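Local structure of exported protein (4JX0) at residues Glu23-Gln28 with Ala158-Arg163; Asn192-Phe197 with Ile231-Gln236; Tyr227-Leu232 with Cys294-Phe299. The protein is of unknown function but binds magnesium and joins an N-terminal domain of the E-set clan to a second domain of the F5/F8 type C family. One frame throughout, in Å; residues are numbered along the deposited sequence.

Overall arrangement
The chain starts at the far end of the N-terminal domain, where helix 23-31 lies beside the end of edge strand 157-159. Contact 1 closes a long loop of about 130 residues, which holds most of the ten-stranded mixed sheet, before either other contact opens. In the second domain, contact 2 pairs the start of strand 196-199 with the end of strand 227-232, and contact 3 pairs this same strand with 296-304. Contact 3 opens on strand 227-232, where contact 2 closes, so the two loops overlap and share Ile231 and Leu232; the strand has a neighbour on each side within the five-stranded antiparallel sheet. Their centres are about 9 Å apart, whereas contact 1 lies about 62 Å from contact 2, centre to centre.

Contact 1. Residues Glu23-Gln28 with Ala158-Arg163; sequences EDIREQ and AIARTR
Asp24, in the first turn of helix 23-31, reaches across to Thr162 and Arg163 and gives each of them one carboxylate oxygen. OD1 of Asp24 takes the NE proton of Arg163 at 2.9 Å in a salt bridge. The bond arrives on the syn side of the carboxylate and lies almost in the guanidinium plane, although the two planar groups are turned 40° against each other. OD2 of Asp24 accepts from OG1 of Thr162 at 2.6 Å through its anti lone pair. Chi1 of 60° sets CG of Asp24 between its backbone N and carbonyl carbon. Arg163 has more to hold it: NH1 has a hydrogen-bond partner outside the contact, and the guanidinium forms a cation-pi pair with Tyr42.

One helical turn on, Gln28 uses its amide oxygen. Its OE1 accepts the backbone N-H of Arg161 at 3.0 Å, with a bent N-H...O angle of 139° and the donor tilted from the carbonyl plane. The amide of Gln28 is turned nearly parallel to the Arg161 guanidinium, and NE2 of Gln28 rests against CD of Arg161 at 3.5 Å. Between the two polar groups, CG2 of Ile25 meets CB of Ala160 at 4.2 Å, and both side chains also touch Tyr39 of strand 36-41.

In the N-terminal, E-set-clan domain, the loop leaving edge strand 157-159 of the mixed sheet is thus tied to the N-terminal helix by three bonds on two helix side chains. Because Asp24 sits near the helix start and beside Arg163, its negative charge is probably favoured there.

Contact 2. Residues Asn192-Phe197 with Ile231-Gln236; sequences NKEISF and ILPEKQ
The backbone N of Ile231 donates to the carbonyl O of Ser196 at 2.8 Å, the shorter of two bonds between this pair. The return bond, from N of Ser196 to O of Ile231, measures 3.0 Å and is almost straight, at 175°. Together they make an antiparallel hydrogen-bonded pair, with both side chains on the same face of the sheet: CB of Ser196 and CB of Ile231 are 4.2 Å apart.

Next to this pair, Ile195 and Leu232 lie side by side and point the same way, with CG1 of Ile195 against CD2 of Leu232 at 4.1 Å. Chi1 of -66° puts CG1 of Ile195 beside its own backbone N, while CG2, anti to that N, sits 3.6 Å above the ring plane of Phe197, toward the rim. Phe197 in turn packs on Leu228, Ile230 and Val316.

Where the strands part, Pro233 carries the contact on. Its CG touches CG of Glu194 at 3.7 Å and the carbonyl O of Glu194 at 3.6 Å. The carboxylate of Glu194 turns to another partner, a salt bridge from OE2 to Arg320. Across the corner, NE2 of Gln236 makes a local bond to the carbonyl O of Glu234, from above the carbonyl plane.

This pairing adds edge strand 196-199 to the five-stranded sheet. Just ahead of it, ND2 of Asn192 donates to OE2 of Glu315, a magnesium ligand, and to O of Val316, so Asn192 belongs to the second shell of the metal site. Backbone bonds and apolar packing carry the strand join. The Glu194 and Glu234 carboxylates approach to 5.6 Å, OE2 to OE2, and Arg320, paired with Glu194, may offset the like charges.

Contact 3. Residues Tyr227-Leu232 with Cys294-Phe299; sequences YLTIIL and CTKVRF
The guanidinium of Arg298 has CE1 of Tyr227 over one face, toward the rim and 4.0 Å above its plane, and OG1 of Thr229 near its edge. Seen from the tyrosine, CZ of Arg298 is 4.7 Å from the ring centre and 24° off the normal, a cation-pi pair whose planes are inclined by 31°. NE of Arg298 donates to OG1 of Thr229 at 3.1 Å in a bent bond, the hydroxyl tilted out of the guanidinium plane. The arginine chain bends at chi3 (-70°), bringing NE to this hydroxyl, and Trp269 supplies a second cation-pi partner. Farther along the same face, the CG1 branch of Ile231 and CD of Lys296 touch at 4.0 Å, their side chains alongside.

The opposite face is apolar. CD1 of Ile230 meets the edge of the Phe299 ring at CE2, 3.6 Å away, near the ring plane; the ring also packs on Cys258 and Val260.

Paired hydrogen bonds link Leu228 with Phe299 and Ile230 with Val297, the shortest being N of Ile230 to O of Val297 at 2.7 Å. N of Leu232 adds a bond to O of Thr295 at 3.0 Å, where segment 294-299 turns its corner. The antiparallel strands thus present a cationic, aromatic-flanked face and a hydrophobic one, whose Ile230 and Val297 pack on Phe241, while Leu232 and Cys294 reach Leu238, consistent with the beta-sandwich of F5/F8 type C domains.

Contact 1. Residues Glu23-Gln28 with Ala158-Arg163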
# COMPACT_ATOMS: atom_id res chain seq x y z
N GLU A 23 20.01 -7.88 -21.67
CA GLU A 23 21.10 -8.82 -21.95
C GLU A 23 20.61 -10.24 -22.30
O GLU A 23 21.18 -10.86 -23.20
CB GLU A 23 22.09 -8.88 -20.77
CG GLU A 23 23.40 -9.62 -21.07
CD GLU A 23 24.16 -9.18 -22.32
OE1 GLU A 23 24.27 -7.95 -22.55
OE2 GLU A 23 24.64 -10.06 -23.06
N ASP A 24 19.57 -10.75 -21.63
CA ASP A 24 19.06 -12.11 -21.88
C ASP A 24 18.46 -12.26 -23.29
O ASP A 24 18.66 -13.31 -23.91
CB ASP A 24 18.04 -12.55 -20.83
CG ASP A 24 16.81 -11.67 -20.73
OD1 ASP A 24 16.96 -10.47 -20.38
OD2 ASP A 24 15.70 -12.17 -20.99
N ILE A 25 17.72 -11.24 -23.79
CA ILE A 25 17.13 -11.32 -25.12
C ILE A 25 18.19 -10.91 -26.17
O ILE A 25 18.07 -11.35 -27.31
CB ILE A 25 15.78 -10.55 -25.29
CG1 ILE A 25 15.95 -9.04 -25.19
CG2 ILE A 25 14.72 -11.06 -24.30
CD1 ILE A 25 15.54 -8.37 -26.40
N ARG A 26 19.23 -10.13 -25.79
CA ARG A 26 20.34 -9.80 -26.71
C ARG A 26 21.13 -11.08 -27.02
O ARG A 26 21.62 -11.22 -28.14
CB ARG A 26 21.26 -8.72 -26.11
CG ARG A 26 22.28 -8.16 -27.11
CD ARG A 26 23.38 -7.30 -26.48
NE ARG A 26 23.14 -5.87 -26.66
CZ ARG A 26 22.50 -5.06 -25.82
NH1 ARG A 26 21.99 -5.54 -24.69
NH2 ARG A 26 22.34 -3.77 -26.11
N GLU A 27 21.25 -12.01 -26.05
CA GLU A 27 21.91 -13.30 -26.24
C GLU A 27 21.10 -14.17 -27.20
O GLU A 27 21.69 -14.81 -28.07
CB GLU A 27 22.12 -14.05 -24.91
CG GLU A 27 23.27 -13.51 -24.08
CD GLU A 27 23.42 -14.13 -22.70
OE1 GLU A 27 22.79 -15.18 -22.44
OE2 GLU A 27 24.19 -13.57 -21.88
N GLN A 28 19.75 -14.19 -27.06
CA GLN A 28 18.86 -14.94 -27.97
C GLN A 28 18.96 -14.42 -29.40
O GLN A 28 18.91 -15.21 -30.34
CB GLN A 28 17.39 -14.86 -27.54
CG GLN A 28 16.96 -15.84 -26.46
CD GLN A 28 15.46 -16.00 -26.46
OE1 GLN A 28 14.76 -15.56 -25.52
NE2 GLN A 28 14.92 -16.63 -27.51
N ALA A 158 8.44 -14.79 -32.71
CA ALA A 158 8.14 -15.69 -31.60
C ALA A 158 8.17 -14.97 -30.26
O ALA A 158 8.77 -13.90 -30.14
CB ALA A 158 9.15 -16.81 -31.58
N ILE A 159 7.53 -15.56 -29.24
CA ILE A 159 7.59 -15.03 -27.89
C ILE A 159 8.94 -15.46 -27.33
O ILE A 159 9.31 -16.63 -27.51
CB ILE A 159 6.39 -15.49 -27.02
CG1 ILE A 159 5.07 -14.88 -27.54
CG2 ILE A 159 6.60 -15.11 -25.55
CD1 ILE A 159 3.89 -15.75 -27.31
N ALA A 160 9.71 -14.54 -26.71
CA ALA A 160 11.04 -14.85 -26.18
C ALA A 160 10.99 -15.97 -25.13
O ALA A 160 9.97 -16.13 -24.44
CB ALA A 160 11.68 -13.61 -25.59
N ARG A 161 12.08 -16.74 -25.01
CA ARG A 161 12.17 -17.85 -24.05
C ARG A 161 11.99 -17.31 -22.62
O ARG A 161 11.09 -17.74 -21.90
CB ARG A 161 13.52 -18.60 -24.21
CG ARG A 161 13.59 -19.40 -25.51
CD ARG A 161 15.00 -19.77 -25.94
NE ARG A 161 14.99 -20.42 -27.25
CZ ARG A 161 16.08 -20.86 -27.90
NH1 ARG A 161 17.28 -20.73 -27.35
NH2 ARG A 161 15.96 -21.44 -29.09
N THR A 162 12.80 -16.30 -22.28
CA THR A 162 12.75 -15.57 -21.02
C THR A 162 11.90 -14.31 -21.19
O THR A 162 11.55 -13.97 -22.32
CB THR A 162 14.17 -15.22 -20.61
OG1 THR A 162 14.77 -14.50 -21.69
CG2 THR A 162 15.00 -16.45 -20.30
N ARG A 163 11.57 -13.60 -20.10
CA ARG A 163 10.77 -12.36 -20.11
C ARG A 163 9.40 -12.53 -20.83
O ARG A 163 8.95 -11.61 -21.51
CB ARG A 163 11.56 -11.18 -20.71
CG ARG A 163 12.77 -10.81 -19.87
CD ARG A 163 13.54 -9.62 -20.39
NE ARG A 163 14.52 -9.13 -19.41
CZ ARG A 163 14.25 -8.37 -18.36
NH1 ARG A 163 13.00 -7.96 -18.12
NH2 ARG A 163 15.22 -7.99 -17.54

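Contact 2. Residues Asn192-Phe197 with Ile231-Gln236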
# COMPACT_ATOMS: atom_id res chain seq x y z
N ASN A 192 -5.48 13.89 30.42
CA ASN A 192 -4.13 13.42 30.08
C ASN A 192 -3.13 13.34 31.27
O ASN A 192 -1.99 12.95 31.03
CB ASN A 192 -3.50 14.28 28.97
CG ASN A 192 -3.24 15.73 29.30
OD1 ASN A 192 -3.30 16.16 30.46
ND2 ASN A 192 -2.93 16.51 28.28
N LYS A 193 -3.55 13.65 32.52
CA LYS A 193 -2.66 13.60 33.68
C LYS A 193 -2.22 12.17 33.97
O LYS A 193 -1.05 11.92 34.26
CB LYS A 193 -3.35 14.18 34.93
CG LYS A 193 -2.40 14.32 36.12
CD LYS A 193 -3.05 14.98 37.33
CE LYS A 193 -2.06 15.15 38.47
NZ LYS A 193 -2.66 15.85 39.63
N GLU A 194 -3.17 11.25 33.90
CA GLU A 194 -2.96 9.83 34.17
C GLU A 194 -2.34 9.05 32.99
O GLU A 194 -1.96 7.89 33.17
CB GLU A 194 -4.29 9.17 34.59
CG GLU A 194 -5.38 9.15 33.51
CD GLU A 194 -6.55 10.06 33.81
OE1 GLU A 194 -6.37 11.30 33.75
OE2 GLU A 194 -7.65 9.53 34.10
N ILE A 195 -2.26 9.66 31.78
CA ILE A 195 -1.70 9.00 30.59
C ILE A 195 -0.16 8.97 30.68
O ILE A 195 0.45 9.93 31.14
CB ILE A 195 -2.18 9.71 29.29
CG1 ILE A 195 -3.69 9.52 29.11
CG2 ILE A 195 -1.41 9.20 28.06
CD1 ILE A 195 -4.28 10.22 27.89
N SER A 196 0.44 7.87 30.20
CA SER A 196 1.89 7.68 30.11
C SER A 196 2.22 7.55 28.62
O SER A 196 1.35 7.16 27.84
CB SER A 196 2.35 6.45 30.89
OG SER A 196 1.44 6.08 31.92
N PHE A 197 3.45 7.90 28.22
CA PHE A 197 3.86 7.86 26.82
C PHE A 197 5.16 7.09 26.62
O PHE A 197 6.06 7.14 27.46
CB PHE A 197 4.06 9.27 26.28
CG PHE A 197 2.84 10.16 26.40
CD1 PHE A 197 2.65 10.94 27.53
CD2 PHE A 197 1.92 10.23 25.37
CE1 PHE A 197 1.53 11.77 27.63
CE2 PHE A 197 0.79 11.05 25.49
CZ PHE A 197 0.61 11.81 26.62
N ILE A 231 -0.38 5.27 26.69
CA ILE A 231 -0.66 4.16 27.61
C ILE A 231 -1.63 4.65 28.67
O ILE A 231 -1.30 5.56 29.43
CB ILE A 231 0.66 3.62 28.22
CG1 ILE A 231 1.66 3.19 27.12
CG2 ILE A 231 0.37 2.44 29.16
CD1 ILE A 231 3.05 3.32 27.50
N LEU A 232 -2.83 4.04 28.72
CA LEU A 232 -3.86 4.38 29.70
C LEU A 232 -3.63 3.60 31.00
O LEU A 232 -3.05 2.51 30.94
CB LEU A 232 -5.26 4.06 29.16
CG LEU A 232 -5.60 4.61 27.78
CD1 LEU A 232 -6.99 4.19 27.37
CD2 LEU A 232 -5.47 6.12 27.73
N PRO A 233 -4.10 4.09 32.17
CA PRO A 233 -3.91 3.32 33.42
C PRO A 233 -4.66 1.98 33.43
O PRO A 233 -4.15 0.99 33.98
CB PRO A 233 -4.45 4.25 34.51
CG PRO A 233 -4.61 5.56 33.87
CD PRO A 233 -4.82 5.35 32.42
N GLU A 234 -5.89 1.96 32.86
CA GLU A 234 -6.71 0.75 32.75
C GLU A 234 -7.54 0.79 31.47
O GLU A 234 -7.59 1.81 30.79
CB GLU A 234 -7.63 0.57 33.99
CG GLU A 234 -8.68 1.66 34.22
CD GLU A 234 -8.17 2.95 34.84
OE1 GLU A 234 -7.65 2.89 35.98
OE2 GLU A 234 -8.33 4.02 34.21
N LYS A 235 -8.17 -0.34 31.14
CA LYS A 235 -9.07 -0.49 30.00
C LYS A 235 -10.17 0.56 30.08
O LYS A 235 -10.78 0.70 31.14
CB LYS A 235 -9.68 -1.91 30.02
CG LYS A 235 -10.80 -2.18 29.01
CD LYS A 235 -11.25 -3.64 29.06
CE LYS A 235 -12.09 -3.98 30.27
NZ LYS A 235 -12.72 -5.33 30.14
N GLN A 236 -10.43 1.30 28.99
CA GLN A 236 -11.51 2.29 28.98
C GLN A 236 -11.90 2.67 27.56
O GLN A 236 -11.06 2.67 26.66
CB GLN A 236 -11.16 3.54 29.80
CG GLN A 236 -9.85 4.22 29.44
CD GLN A 236 -9.42 5.15 30.54
OE1 GLN A 236 -9.64 6.36 30.48
NE2 GLN A 236 -8.82 4.61 31.58

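Contact 3. Residues Tyr227-Leu232 with Cys294-Phe299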
# COMPACT_ATOMS: atom_id res chain seq x y z
N TYR A 227 7.25 6.18 16.14
CA TYR A 227 5.89 6.05 16.65
C TYR A 227 5.73 6.77 17.98
O TYR A 227 6.72 7.13 18.63
CB TYR A 227 5.52 4.55 16.82
CG TYR A 227 6.40 3.81 17.81
CD1 TYR A 227 6.10 3.81 19.17
CD2 TYR A 227 7.53 3.13 17.38
CE1 TYR A 227 6.92 3.14 20.08
CE2 TYR A 227 8.34 2.45 18.29
CZ TYR A 227 8.04 2.46 19.64
OH TYR A 227 8.83 1.81 20.56
N LEU A 228 4.47 6.94 18.40
CA LEU A 228 4.10 7.53 19.68
C LEU A 228 3.02 6.67 20.31
O LEU A 228 1.94 6.57 19.73
CB LEU A 228 3.60 8.97 19.47
CG LEU A 228 2.99 9.68 20.69
CD1 LEU A 228 3.99 9.79 21.84
CD2 LEU A 228 2.47 11.04 20.30
N THR A 229 3.31 6.04 21.47
CA THR A 229 2.35 5.18 22.15
C THR A 229 1.72 5.91 23.32
O THR A 229 2.43 6.52 24.11
CB THR A 229 2.99 3.88 22.63
OG1 THR A 229 3.80 3.34 21.60
CG2 THR A 229 1.96 2.83 23.03
N ILE A 230 0.39 5.84 23.43
CA ILE A 230 -0.41 6.40 24.52
C ILE A 230 -0.75 5.23 25.40
O ILE A 230 -1.35 4.28 24.90
CB ILE A 230 -1.69 7.12 23.97
CG1 ILE A 230 -1.37 8.53 23.45
CG2 ILE A 230 -2.79 7.19 25.04
CD1 ILE A 230 -0.39 8.59 22.35
N ILE A 231 -0.38 5.27 26.69
CA ILE A 231 -0.66 4.16 27.61
C ILE A 231 -1.63 4.65 28.67
O ILE A 231 -1.30 5.56 29.43
CB ILE A 231 0.66 3.62 28.22
CG1 ILE A 231 1.66 3.19 27.12
CG2 ILE A 231 0.37 2.44 29.16
CD1 ILE A 231 3.05 3.32 27.50
N LEU A 232 -2.83 4.04 28.72
CA LEU A 232 -3.86 4.38 29.70
C LEU A 232 -3.63 3.60 31.00
O LEU A 232 -3.05 2.51 30.94
CB LEU A 232 -5.26 4.06 29.16
CG LEU A 232 -5.60 4.61 27.78
CD1 LEU A 232 -6.99 4.19 27.37
CD2 LEU A 232 -5.47 6.12 27.73
N CYS A 294 -9.85 0.13 24.99
CA CYS A 294 -8.44 -0.16 24.75
C CYS A 294 -7.58 0.18 25.96
O CYS A 294 -7.99 0.93 26.85
CB CYS A 294 -7.96 0.60 23.52
SG CYS A 294 -8.17 2.40 23.61
N THR A 295 -6.38 -0.41 25.97
CA THR A 295 -5.36 -0.22 27.00
C THR A 295 -4.31 0.77 26.50
O THR A 295 -3.82 1.58 27.29
CB THR A 295 -4.75 -1.57 27.37
OG1 THR A 295 -4.34 -2.24 26.17
CG2 THR A 295 -5.72 -2.44 28.12
N LYS A 296 -3.95 0.69 25.21
CA LYS A 296 -2.98 1.57 24.56
C LYS A 296 -3.41 1.93 23.14
O LYS A 296 -4.15 1.18 22.50
CB LYS A 296 -1.59 0.91 24.48
CG LYS A 296 -1.02 0.37 25.77
CD LYS A 296 0.34 -0.27 25.51
CE LYS A 296 0.89 -0.99 26.72
NZ LYS A 296 1.96 -1.95 26.34
N VAL A 297 -2.89 3.06 22.63
CA VAL A 297 -3.10 3.53 21.25
C VAL A 297 -1.73 3.99 20.74
O VAL A 297 -1.02 4.67 21.48
CB VAL A 297 -4.17 4.66 21.16
CG1 VAL A 297 -4.31 5.16 19.72
CG2 VAL A 297 -5.51 4.17 21.69
N ARG A 298 -1.35 3.59 19.52
CA ARG A 298 -0.04 3.91 18.95
C ARG A 298 -0.20 4.55 17.58
O ARG A 298 -0.80 3.97 16.68
CB ARG A 298 0.83 2.63 18.84
CG ARG A 298 2.24 2.83 18.26
CD ARG A 298 3.01 1.53 18.23
NE ARG A 298 3.38 1.09 19.57
CZ ARG A 298 4.01 -0.05 19.86
NH1 ARG A 298 4.36 -0.89 18.89
NH2 ARG A 298 4.29 -0.36 21.13
N PHE A 299 0.39 5.74 17.42
CA PHE A 299 0.35 6.48 16.16
C PHE A 299 1.60 6.16 15.38
O PHE A 299 2.69 6.29 15.93
CB PHE A 299 0.24 7.98 16.44
CG PHE A 299 -1.02 8.34 17.19
CD1 PHE A 299 -2.24 8.37 16.54
CD2 PHE A 299 -0.98 8.66 18.54
CE1 PHE A 299 -3.40 8.70 17.23
CE2 PHE A 299 -2.14 8.98 19.22
CZ PHE A 299 -3.35 8.99 18.57